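PDB 1IQ6: (R)-specific enoyl-CoA hydratase from Aeromonas punctata, which catalyses the hydration of trans-2-enoyl-CoA with acyl chains of four to six carbons to the (3R)-3-hydroxyacyl-CoA, working as a homodimer in fatty acid metabolism. Local coordinates for residues B[60-65]-B[94-99]; B[51-56]-B[86-91]; B[99-104]-B[111-116]. All blocks are in the same frame, centred on the assembly; numbering follows the deposited sequence.

How the contacts relate
The three contacts lie within one hot dog fold, in which an antiparallel sheet wraps round helix 55-68. The centre of contact 1 lies about 5 Å from that of the chain; here the helix sits on strand 93-103. Contact 2, its centre about 15 Å from that of contact 1, ties the entry to this helix to the loop before this strand; the two meet where Val-94 packs on Val-88, and their segments alternate along the chain. Contact 3 follows in series, its centre about 11 Å from that of contact 1, shares Glu-99 with it and pairs strands 93-103 and 109-117. Contact 1 thus forms the core, while contact 2 lies by the probable substrate site.

Contact 1 (B[60-65]-B[94-99]); sequences SLFSGL and VTAEVE
Van der Waals packing, mostly between apolar side chains, joins helix 60-65 to strand 94-99; no hydrogen bond crosses between them. The two short segments pass at 8.4 Å between axes with a crossing angle of -54°, and the strand turns Val-94, Ala-96 and Val-98, every second residue, to the helix. Ala-96 takes the middle place. Its methyl lies against the root of one leucine and the tip of another: CB of Ala-96 is 3.9 Å from CB of Leu-61 and 3.7 Å from CD1 of Leu-65. Both leucines have CG anti to the carbonyl carbon and an extended second torsion (chi2 179° and 175°), which sends CD1 down to the strand. The two tips land differently. The Leu-61 and Val-94 side chains cross obliquely, CD1 to CG2 3.9 Å, whereas Leu-65 CD1 settles over the backbone, 3.4 Å from the carbonyl O of Ala-96, and also meets Val-98 CG1 at 3.9 Å.

The aromatic contribution is looser. Phe-62 leaves the helix to the flank of the strand, and its ring comes obliquely to the Ala-96 methyl and to Val-98, with CD2 4.4 Å from Val-98 CG1. Its position near Phe-84, a residue that by similarity binds the hydroxyacyl-CoA, puts this packing close to the probable substrate pocket.

This is the central helix of the hot dog fold lying on the concave side of its sheet. Phe-62 reaches on to Thr-114 and Ile-116 of strand 109-117 and to Leu-82 of strand 76-84, while Leu-65 also packs on Leu-14 of strand 11-17. On the helix side turned to the second subunit, Ser-63 OG is hydrogen-bonded to Asp-32 of that subunit and Leu-61 packs on its Leu-29.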
loop_
_atom_site.group_PDB
_atom_site.type_symbol
_atom_site.label_atom_id
_atom_site.label_comp_id
_atom_site.label_asym_id
_atom_site.label_seq_id
_atom_site.Cartn_x
_atom_site.Cartn_y
_atom_site.Cartn_z
ATOM N N SER B 60 1.778 -3.950 -1.638
ATOM C CA SER B 60 2.965 -3.841 -0.797
ATOM C C SER B 60 4.182 -4.551 -1.392
ATOM O O SER B 60 5.320 -4.234 -1.044
ATOM C CB SER B 60 2.665 -4.380 0.603
ATOM O OG SER B 60 1.709 -3.557 1.256
ATOM N N LEU B 61 3.949 -5.503 -2.294
ATOM C CA LEU B 61 5.053 -6.221 -2.922
ATOM C C LEU B 61 5.921 -5.286 -3.757
ATOM O O LEU B 61 7.098 -5.562 -3.983
ATOM C CB LEU B 61 4.531 -7.361 -3.801
ATOM C CG LEU B 61 3.960 -8.556 -3.030
ATOM C CD1 LEU B 61 3.447 -9.598 -4.006
ATOM C CD2 LEU B 61 5.039 -9.157 -2.128
ATOM N N PHE B 62 5.346 -4.181 -4.225
ATOM C CA PHE B 62 6.130 -3.235 -5.017
ATOM C C PHE B 62 7.252 -2.669 -4.153
ATOM O O PHE B 62 8.366 -2.463 -4.628
ATOM C CB PHE B 62 5.247 -2.093 -5.529
ATOM C CG PHE B 62 4.158 -2.533 -6.482
ATOM C CD1 PHE B 62 2.955 -1.836 -6.541
ATOM C CD2 PHE B 62 4.333 -3.635 -7.319
ATOM C CE1 PHE B 62 1.935 -2.224 -7.411
ATOM C CE2 PHE B 62 3.321 -4.038 -8.198
ATOM C CZ PHE B 62 2.118 -3.334 -8.247
ATOM N N SER B 63 6.955 -2.430 -2.878
ATOM C CA SER B 63 7.946 -1.888 -1.954
ATOM C C SER B 63 9.141 -2.838 -1.887
ATOM O O SER B 63 10.291 -2.403 -1.862
ATOM C CB SER B 63 7.330 -1.705 -0.562
ATOM O OG SER B 63 8.075 -0.776 0.209
ATOM N N GLY B 64 8.856 -4.138 -1.874
ATOM C CA GLY B 64 9.914 -5.129 -1.826
ATOM C C GLY B 64 10.790 -5.106 -3.069
ATOM O O GLY B 64 12.015 -5.129 -2.974
ATOM N N LEU B 65 10.169 -5.066 -4.241
ATOM C CA LEU B 65 10.934 -5.035 -5.482
ATOM C C LEU B 65 11.720 -3.738 -5.632
ATOM O O LEU B 65 12.898 -3.750 -6.001
ATOM C CB LEU B 65 10.006 -5.206 -6.686
ATOM C CG LEU B 65 9.556 -6.638 -6.969
ATOM C CD1 LEU B 65 8.539 -6.646 -8.104
ATOM C CD2 LEU B 65 10.772 -7.485 -7.325
ATOM N N VAL B 94 0.798 -14.867 -6.946
ATOM C CA VAL B 94 0.763 -13.676 -7.786
ATOM C C VAL B 94 2.194 -13.367 -8.196
ATOM O O VAL B 94 3.151 -13.865 -7.596
ATOM C CB VAL B 94 0.213 -12.426 -7.055
ATOM C CG1 VAL B 94 -1.205 -12.682 -6.591
ATOM C CG2 VAL B 94 1.122 -12.046 -5.894
ATOM N N THR B 95 2.333 -12.550 -9.230
ATOM C CA THR B 95 3.645 -12.138 -9.699
ATOM C C THR B 95 3.647 -10.611 -9.731
ATOM O O THR B 95 2.757 -10.000 -10.324
ATOM C CB THR B 95 3.942 -12.691 -11.109
ATOM O OG1 THR B 95 3.936 -14.126 -11.070
ATOM C CG2 THR B 95 5.309 -12.214 -11.596
ATOM N N ALA B 96 4.619 -10.010 -9.054
ATOM C CA ALA B 96 4.752 -8.558 -9.013
ATOM C C ALA B 96 5.846 -8.215 -10.016
ATOM O O ALA B 96 6.882 -8.880 -10.058
ATOM C CB ALA B 96 5.144 -8.101 -7.613
ATOM N N GLU B 97 5.610 -7.185 -10.823
ATOM C CA GLU B 97 6.574 -6.783 -11.848
ATOM C C GLU B 97 6.753 -5.273 -11.884
ATOM O O GLU B 97 5.771 -4.531 -11.854
ATOM C CB GLU B 97 6.092 -7.255 -13.231
ATOM C CG GLU B 97 5.894 -8.765 -13.339
ATOM C CD GLU B 97 5.313 -9.219 -14.673
ATOM O OE1 GLU B 97 4.996 -10.425 -14.794
ATOM O OE2 GLU B 97 5.174 -8.389 -15.600
ATOM N N VAL B 98 8.005 -4.822 -11.932
ATOM C CA VAL B 98 8.296 -3.397 -12.032
ATOM C C VAL B 98 9.234 -3.195 -13.214
ATOM O O VAL B 98 10.022 -4.080 -13.555
ATOM C CB VAL B 98 8.958 -2.812 -10.744
ATOM C CG1 VAL B 98 8.057 -3.063 -9.533
ATOM C CG2 VAL B 98 10.353 -3.391 -10.539
ATOM N N GLU B 99 9.119 -2.040 -13.856
ATOM C CA GLU B 99 9.962 -1.715 -14.998
ATOM C C GLU B 99 10.221 -0.218 -15.024
ATOM O O GLU B 99 9.294 0.578 -14.885
ATOM C CB GLU B 99 9.294 -2.138 -16.308
ATOM C CG GLU B 99 10.040 -1.632 -17.540
ATOM C CD GLU B 99 9.480 -2.155 -18.849
ATOM O OE1 GLU B 99 9.985 -1.728 -19.909
ATOM O OE2 GLU B 99 8.549 -2.988 -18.829
#

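Contact 2 (B[51-56]-B[86-91]); sequences PIVHGM and LPVFVG
Ile-52 and Phe-89 are paired by a single backbone bridge, their CA atoms 4.3 Å apart; both side chains leave away from the partner segment and cross obliquely beside it. A chi1 of 62° puts CG1 of Ile-52 between backbone N and carbonyl carbon, and CG2 anti to the carbonyl carbon, beside the N, where it meets the ring. This CG2 methyl of Ile-52 lies 3.7 Å from CD1 of Phe-89 on one side and touches CB of Pro-87 on another, the two directions roughly at right angles. The Phe-89 ring turns its edge to the carbonyl O of Pro-51, which lies in the ring plane. Pro-51 O also accepts the N-H of Val-90, N to O 3.3 Å, the donor standing above the carbonyl plane rather than on a lone pair.

Val-53 and Val-90 both hold CG1 anti to the backbone N. Val-53 CG2 is thereby set against two valines, 4.0 Å from CG1 of Val-88 and 4.2 Å from CG2 of Val-90, while Val-90 CG2 also touches CB of Pro-51. The shorter backbone bond runs from Val-53 N to Val-88 O, 2.8 Å and almost along the C=O axis. Beyond it a water spans the widening gap, donating to Val-53 O and accepting from Val-88 N.

The bridge joins the loop leading into helix 55-68, with His-54 at the N-cap, to the loop between strands 76-84 and 93-103. Val-53 and Val-88 both pack on Leu-58 of that helix. The Ile-52 carbonyl O is hydrogen-bonded to ND1 of His-37, whose ring stacks on that of His-54. His-37 and Gly-55 are, by similarity, among the residues that bind the hydroxyacyl-CoA, so this bridge probably serves as second-shell framework for the substrate site of this MaoC-like hydratase, a hot dog fold.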
loop_
_atom_site.group_PDB
_atom_site.type_symbol
_atom_site.label_atom_id
_atom_site.label_comp_id
_atom_site.label_asym_id
_atom_site.label_seq_id
_atom_site.Cartn_x
_atom_site.Cartn_y
_atom_site.Cartn_z
ATOM N N PRO B 51 -13.042 -15.720 -0.127
ATOM C CA PRO B 51 -12.137 -14.707 0.428
ATOM C C PRO B 51 -11.029 -14.265 -0.527
ATOM O O PRO B 51 -10.392 -15.088 -1.190
ATOM C CB PRO B 51 -11.584 -15.386 1.678
ATOM C CG PRO B 51 -12.726 -16.271 2.103
ATOM C CD PRO B 51 -13.160 -16.868 0.792
ATOM N N ILE B 52 -10.800 -12.957 -0.570
ATOM C CA ILE B 52 -9.776 -12.386 -1.432
ATOM C C ILE B 52 -8.713 -11.653 -0.623
ATOM O O ILE B 52 -8.969 -11.189 0.489
ATOM C CB ILE B 52 -10.400 -11.417 -2.464
ATOM C CG1 ILE B 52 -11.072 -10.238 -1.753
ATOM C CG2 ILE B 52 -11.419 -12.164 -3.315
ATOM C CD1 ILE B 52 -11.637 -9.198 -2.705
ATOM N N VAL B 53 -7.512 -11.570 -1.185
ATOM C CA VAL B 53 -6.390 -10.894 -0.540
ATOM C C VAL B 53 -6.564 -9.373 -0.623
ATOM O O VAL B 53 -7.011 -8.861 -1.647
ATOM C CB VAL B 53 -5.063 -11.279 -1.241
ATOM C CG1 VAL B 53 -3.897 -10.538 -0.615
ATOM C CG2 VAL B 53 -4.854 -12.785 -1.154
ATOM N N HIS B 54 -6.221 -8.657 0.448
ATOM C CA HIS B 54 -6.332 -7.194 0.452
ATOM C C HIS B 54 -5.543 -6.616 -0.714
ATOM O O HIS B 54 -4.383 -6.964 -0.911
ATOM C CB HIS B 54 -5.721 -6.582 1.710
ATOM C CG HIS B 54 -6.359 -7.014 2.988
ATOM N ND1 HIS B 54 -6.253 -8.297 3.479
ATOM C CD2 HIS B 54 -7.042 -6.308 3.919
ATOM C CE1 HIS B 54 -6.839 -8.361 4.662
ATOM N NE2 HIS B 54 -7.325 -7.167 4.951
ATOM N N GLY B 55 -6.161 -5.709 -1.461
ATOM C CA GLY B 55 -5.453 -5.097 -2.571
ATOM C C GLY B 55 -4.207 -4.380 -2.075
ATOM O O GLY B 55 -3.170 -4.377 -2.742
ATOM N N MET B 56 -4.287 -3.772 -0.894
ATOM C CA MET B 56 -3.132 -3.060 -0.366
ATOM C C MET B 56 -2.008 -3.992 0.099
ATOM O O MET B 56 -0.869 -3.557 0.281
ATOM C CB MET B 56 -3.554 -2.095 0.746
ATOM C CG MET B 56 -4.268 -0.833 0.230
ATOM S SD MET B 56 -3.279 0.218 -0.897
ATOM C CE MET B 56 -2.356 1.169 0.311
ATOM N N LEU B 86 -8.642 -6.840 -10.721
ATOM C CA LEU B 86 -9.160 -8.186 -10.514
ATOM C C LEU B 86 -8.793 -8.670 -9.129
ATOM O O LEU B 86 -7.801 -8.235 -8.546
ATOM C CB LEU B 86 -8.588 -9.154 -11.554
ATOM C CG LEU B 86 -9.102 -9.035 -12.990
ATOM C CD1 LEU B 86 -8.266 -9.927 -13.901
ATOM C CD2 LEU B 86 -10.576 -9.436 -13.057
ATOM N N PRO B 87 -9.592 -9.590 -8.583
ATOM C CA PRO B 87 -9.311 -10.110 -7.251
ATOM C C PRO B 87 -8.281 -11.229 -7.258
ATOM O O PRO B 87 -8.101 -11.930 -8.254
ATOM C CB PRO B 87 -10.674 -10.604 -6.795
ATOM C CG PRO B 87 -11.232 -11.178 -8.069
ATOM C CD PRO B 87 -10.870 -10.114 -9.100
ATOM N N VAL B 88 -7.586 -11.365 -6.139
ATOM C CA VAL B 88 -6.614 -12.425 -5.953
ATOM C C VAL B 88 -7.183 -13.228 -4.788
ATOM O O VAL B 88 -7.446 -12.683 -3.717
ATOM C CB VAL B 88 -5.230 -11.881 -5.568
ATOM C CG1 VAL B 88 -4.344 -13.022 -5.089
ATOM C CG2 VAL B 88 -4.593 -11.195 -6.771
ATOM N N PHE B 89 -7.389 -14.520 -4.996
ATOM C CA PHE B 89 -7.952 -15.350 -3.943
ATOM C C PHE B 89 -6.899 -15.827 -2.958
ATOM O O PHE B 89 -5.765 -16.113 -3.333
ATOM C CB PHE B 89 -8.706 -16.513 -4.584
ATOM C CG PHE B 89 -9.856 -16.059 -5.430
ATOM C CD1 PHE B 89 -10.963 -15.460 -4.842
ATOM C CD2 PHE B 89 -9.802 -16.149 -6.817
ATOM C CE1 PHE B 89 -12.000 -14.952 -5.620
ATOM C CE2 PHE B 89 -10.833 -15.643 -7.606
ATOM C CZ PHE B 89 -11.934 -15.042 -7.003
ATOM N N VAL B 90 -7.275 -15.882 -1.685
ATOM C CA VAL B 90 -6.350 -16.303 -0.648
ATOM C C VAL B 90 -5.747 -17.660 -0.976
ATOM O O VAL B 90 -6.464 -18.612 -1.306
ATOM C CB VAL B 90 -7.047 -16.363 0.734
ATOM C CG1 VAL B 90 -6.044 -16.756 1.811
ATOM C CG2 VAL B 90 -7.666 -15.014 1.059
ATOM N N GLY B 91 -4.425 -17.739 -0.892
ATOM C CA GLY B 91 -3.740 -18.983 -1.177
ATOM C C GLY B 91 -3.166 -19.060 -2.577
ATOM O O GLY B 91 -2.264 -19.854 -2.830
HETATM O O HOH W 1 -7.790 -9.157 -4.302
#

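Contact 3 (B[99-104]-B[111-116])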
loop_
_atom_site.group_PDB
_atom_site.type_symbol
_atom_site.label_atom_id
_atom_site.label_comp_id
_atom_site.label_asym_id
_atom_site.label_seq_id
_atom_site.Cartn_x
_atom_site.Cartn_y
_atom_site.Cartn_z
ATOM N N GLU B 99 9.119 -2.040 -13.856
ATOM C CA GLU B 99 9.962 -1.715 -14.998
ATOM C C GLU B 99 10.221 -0.218 -15.024
ATOM O O GLU B 99 9.294 0.578 -14.885
ATOM C CB GLU B 99 9.294 -2.138 -16.308
ATOM C CG GLU B 99 10.040 -1.632 -17.540
ATOM C CD GLU B 99 9.480 -2.155 -18.849
ATOM O OE1 GLU B 99 9.985 -1.728 -19.909
ATOM O OE2 GLU B 99 8.549 -2.988 -18.829
ATOM N N VAL B 100 11.483 0.161 -15.204
ATOM C CA VAL B 100 11.836 1.575 -15.264
ATOM C C VAL B 100 11.313 2.167 -16.569
ATOM O O VAL B 100 11.610 1.656 -17.652
ATOM C CB VAL B 100 13.361 1.779 -15.214
ATOM C CG1 VAL B 100 13.681 3.263 -15.302
ATOM C CG2 VAL B 100 13.927 1.180 -13.932
ATOM N N THR B 101 10.535 3.242 -16.468
ATOM C CA THR B 101 9.984 3.883 -17.660
ATOM C C THR B 101 10.545 5.279 -17.894
ATOM O O THR B 101 10.453 5.810 -18.999
ATOM C CB THR B 101 8.444 3.991 -17.590
ATOM O OG1 THR B 101 8.066 4.775 -16.451
ATOM C CG2 THR B 101 7.823 2.607 -17.494
ATOM N N ALA B 102 11.124 5.874 -16.858
ATOM C CA ALA B 102 11.691 7.213 -16.994
ATOM C C ALA B 102 12.707 7.529 -15.907
ATOM O O ALA B 102 12.568 7.103 -14.764
ATOM C CB ALA B 102 10.577 8.252 -16.984
ATOM N N LEU B 103 13.739 8.277 -16.282
ATOM C CA LEU B 103 14.783 8.684 -15.353
ATOM C C LEU B 103 15.004 10.181 -15.523
ATOM O O LEU B 103 15.535 10.622 -16.543
ATOM C CB LEU B 103 16.088 7.935 -15.645
ATOM C CG LEU B 103 16.103 6.428 -15.382
ATOM C CD1 LEU B 103 17.415 5.835 -15.864
ATOM C CD2 LEU B 103 15.909 6.169 -13.897
ATOM N N ARG B 104 14.590 10.960 -14.531
ATOM C CA ARG B 104 14.751 12.409 -14.601
ATOM C C ARG B 104 16.211 12.826 -14.528
ATOM O O ARG B 104 17.037 12.142 -13.924
ATOM C CB ARG B 104 13.949 13.076 -13.484
ATOM C CG ARG B 104 12.456 13.066 -13.756
ATOM C CD ARG B 104 11.644 13.529 -12.565
ATOM N NE ARG B 104 12.010 14.866 -12.113
ATOM C CZ ARG B 104 11.346 15.535 -11.176
ATOM N NH1 ARG B 104 11.742 16.747 -10.815
ATOM N NH2 ARG B 104 10.278 14.993 -10.606
ATOM N N THR B 111 10.790 6.703 -12.489
ATOM C CA THR B 111 9.383 6.334 -12.527
ATOM C C THR B 111 9.354 4.903 -13.046
ATOM O O THR B 111 10.091 4.552 -13.970
ATOM C CB THR B 111 8.570 7.243 -13.466
ATOM O OG1 THR B 111 8.610 8.586 -12.972
ATOM C CG2 THR B 111 7.116 6.780 -13.534
ATOM N N LEU B 112 8.523 4.069 -12.430
ATOM C CA LEU B 112 8.413 2.675 -12.837
ATOM C C LEU B 112 6.967 2.224 -12.918
ATOM O O LEU B 112 6.135 2.644 -12.117
ATOM C CB LEU B 112 9.141 1.760 -11.841
ATOM C CG LEU B 112 10.619 2.022 -11.528
ATOM C CD1 LEU B 112 10.720 2.985 -10.351
ATOM C CD2 LEU B 112 11.329 0.706 -11.207
ATOM N N THR B 113 6.663 1.382 -13.899
ATOM C CA THR B 113 5.321 0.832 -14.008
ATOM C C THR B 113 5.336 -0.362 -13.054
ATOM O O THR B 113 6.282 -1.152 -13.044
ATOM C CB THR B 113 5.008 0.402 -15.454
ATOM O OG1 THR B 113 4.745 1.575 -16.238
ATOM C CG2 THR B 113 3.797 -0.518 -15.508
ATOM N N THR B 114 4.293 -0.465 -12.238
ATOM C CA THR B 114 4.177 -1.514 -11.229
ATOM C C THR B 114 2.904 -2.322 -11.450
ATOM O O THR B 114 1.804 -1.774 -11.413
ATOM C CB THR B 114 4.153 -0.876 -9.834
ATOM O OG1 THR B 114 3.060 0.049 -9.755
ATOM C CG2 THR B 114 5.450 -0.113 -9.584
ATOM N N ARG B 115 3.061 -3.624 -11.668
ATOM C CA ARG B 115 1.923 -4.497 -11.928
ATOM C C ARG B 115 1.917 -5.788 -11.129
ATOM O O ARG B 115 2.966 -6.343 -10.819
ATOM C CB ARG B 115 1.885 -4.848 -13.420
ATOM C CG ARG B 115 1.719 -3.622 -14.286
ATOM C CD ARG B 115 1.707 -3.906 -15.771
ATOM N NE ARG B 115 1.352 -2.673 -16.469
ATOM C CZ ARG B 115 1.503 -2.459 -17.770
ATOM N NH1 ARG B 115 1.139 -1.293 -18.289
ATOM N NH2 ARG B 115 2.023 -3.393 -18.550
ATOM N N ILE B 116 0.714 -6.243 -10.783
ATOM C CA ILE B 116 0.531 -7.507 -10.077
ATOM C C ILE B 116 -0.334 -8.356 -11.000
ATOM O O ILE B 116 -1.402 -7.913 -11.441
ATOM C CB ILE B 116 -0.247 -7.351 -8.747
ATOM C CG1 ILE B 116 0.524 -6.476 -7.753
ATOM C CG2 ILE B 116 -0.511 -8.740 -8.142
ATOM C CD1 ILE B 116 1.808 -7.103 -7.238
HETATM O O HOH W 2 5.663 4.288 -15.556
#
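A classic beta bulge breaks the regular pairing: Thr-101 and Ala-102 both face Thr-111, shifting the register by one. The carbonyl O of Thr-111 takes both their amides. Thr-101 N lies 2.9 Å from Thr-111 O, its bond nearly straight and in the carbonyl plane, whereas the bond from Ala-102 N to Thr-111 O is weak, at 3.3 Å. Thr-111 N returns a 2.9 Å bond to Ala-102 O. Before the bulge the ladder is regular antiparallel, with Glu-99 and Thr-113 a hydrogen-bonded pair and Val-100 and Leu-112 a non-hydrogen-bonded one.

At the bulge Thr-101 directs its side chain toward the partner strand, where it crosses that of Thr-113 at about a right angle. Thr-101 CG2 lies 3.5 Å from Thr-113 OG1, and a water bridges the two hydroxyls, 2.6 Å from Thr-101 OG1. On the face opposite Glu-99, Thr-113 and Thr-111, Val-100 CG2 meets Leu-112 CD2 obliquely at 3.8 Å.

The hairpin formed by strands 93-103 and 109-117 lies inside the sheet. Val-100 bonds outward to the backbone of Gly-9 and Gln-10, and Leu-112 to that of Ala-129 in strand 123-132. The Val-100 and Leu-112 face is the buried one, where Leu-112 packs on Leu-66 of helix 55-68.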